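Local coordinates for conjugal transfer protein TRWB (Escherichia coli, PDB 1E9R), which probably couples DNA processing to transport during bacterial conjugation, as a hexameric P-loop NTPase related to ring helicases, at residues G186-E189 with G190-A193. Sequence-based numbering, arbitrary orientation.
Sequences GFLE and GTLA
The carbonyl of Leu188 is the flat group on which Thr191 closes, with both its backbone amide and its side chain. Thr191 N donates to Leu188 O at 2.8 Å. The hydroxyl Thr191 OG1 donates to the same Leu188 O at a modelled 2.4 Å, a very short length that is doubtful in detail, while the methyl Thr191 CG2 lies 3.4 Å from that oxygen. The Phe187 ring, by contrast, takes no part in the turn; it stacks with Trp175 and makes a cation-pi contact with Lys160 of helix 141-163, whose NZ also donates to the backbone oxygen of Phe187.

The bond from Thr191 N closes a type II beta turn from Leu188 to Thr191, which follows helix 181-188. Gly190 suits the third position, since any CB there would be jammed against the carbonyl oxygen of Glu189. Threonine adds an ST turn: a chi1 of 66° swings the hydroxyl in over the backbone, flanked by N and C, where OG1 also accepts from Ala193 N at 3.3 Å. With a valine here the Ala193 amide would probably be left without its hydroxyl acceptor, and the ST turn would be lost.

Leucine and alanine supply the apolar side of the bend, where Leu188 CD2 meets Ala193 CB at 4.0 Å. The same methyl, Leu188 CD2, lies beside the hydroxyl, 3.6 Å from Thr191 OG1, and the leucine also packs on Phe197. Past the beta turn, Leu192 packs on Ile178 of the second subunit.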
loop_
_atom_site.group_PDB
_atom_site.type_symbol
_atom_site.label_atom_id
_atom_site.label_comp_id
_atom_site.label_asym_id
_atom_site.label_seq_id
_atom_site.Cartn_x
_atom_site.Cartn_y
_atom_site.Cartn_z
ATOM N N GLY B 186 5.203 40.047 15.978
ATOM C CA GLY B 186 6.004 41.221 16.274
ATOM C C GLY B 186 7.338 40.854 16.892
ATOM O O GLY B 186 8.372 41.449 16.568
ATOM N N PHE B 187 7.318 39.875 17.796
ATOM C CA PHE B 187 8.546 39.433 18.434
ATOM C C PHE B 187 9.483 38.877 17.369
ATOM O O PHE B 187 10.688 39.121 17.391
ATOM C CB PHE B 187 8.268 38.349 19.466
ATOM C CG PHE B 187 9.494 37.913 20.197
ATOM C CD1 PHE B 187 10.027 38.698 21.211
ATOM C CD2 PHE B 187 10.160 36.751 19.831
ATOM C CE1 PHE B 187 11.208 38.336 21.852
ATOM C CE2 PHE B 187 11.342 36.377 20.462
ATOM C CZ PHE B 187 11.868 37.173 21.475
ATOM N N LEU B 188 8.918 38.132 16.426
ATOM C CA LEU B 188 9.707 37.541 15.349
ATOM C C LEU B 188 10.285 38.545 14.363
ATOM O O LEU B 188 11.239 38.227 13.647
ATOM C CB LEU B 188 8.879 36.506 14.592
ATOM C CG LEU B 188 8.686 35.212 15.377
ATOM C CD1 LEU B 188 7.754 34.288 14.615
ATOM C CD2 LEU B 188 10.048 34.556 15.615
ATOM N N GLU B 189 9.715 39.747 14.310
ATOM C CA GLU B 189 10.239 40.769 13.407
ATOM C C GLU B 189 11.725 40.922 13.706
ATOM O O GLU B 189 12.131 40.980 14.865
ATOM C CB GLU B 189 9.539 42.107 13.627
ATOM C CG GLU B 189 8.200 42.249 12.941
ATOM C CD GLU B 189 7.441 43.473 13.436
ATOM O OE1 GLU B 189 8.081 44.530 13.642
ATOM O OE2 GLU B 189 6.206 43.381 13.619
ATOM N N GLY B 190 12.542 40.971 12.667
ATOM C CA GLY B 190 13.965 41.103 12.890
ATOM C C GLY B 190 14.683 39.766 12.873
ATOM O O GLY B 190 15.915 39.719 12.835
ATOM N N THR B 191 13.925 38.671 12.914
ATOM C CA THR B 191 14.521 37.336 12.872
ATOM C C THR B 191 14.287 36.710 11.502
ATOM O O THR B 191 13.532 37.250 10.677
ATOM C CB THR B 191 13.903 36.393 13.912
ATOM O OG1 THR B 191 12.528 36.157 13.583
ATOM C CG2 THR B 191 13.997 36.999 15.295
ATOM N N LEU B 192 14.929 35.570 11.265
ATOM C CA LEU B 192 14.782 34.867 10.001
ATOM C C LEU B 192 13.362 34.344 9.799
ATOM O O LEU B 192 12.977 34.010 8.679
ATOM C CB LEU B 192 15.777 33.714 9.928
ATOM C CG LEU B 192 17.246 34.127 9.838
ATOM C CD1 LEU B 192 18.120 32.881 9.818
ATOM C CD2 LEU B 192 17.468 34.965 8.579
ATOM N N ALA B 193 12.586 34.295 10.879
ATOM C CA ALA B 193 11.212 33.806 10.818
ATOM C C ALA B 193 10.177 34.919 10.646
ATOM O O ALA B 193 8.967 34.657 10.635
ATOM C CB ALA B 193 10.890 33.006 12.075
#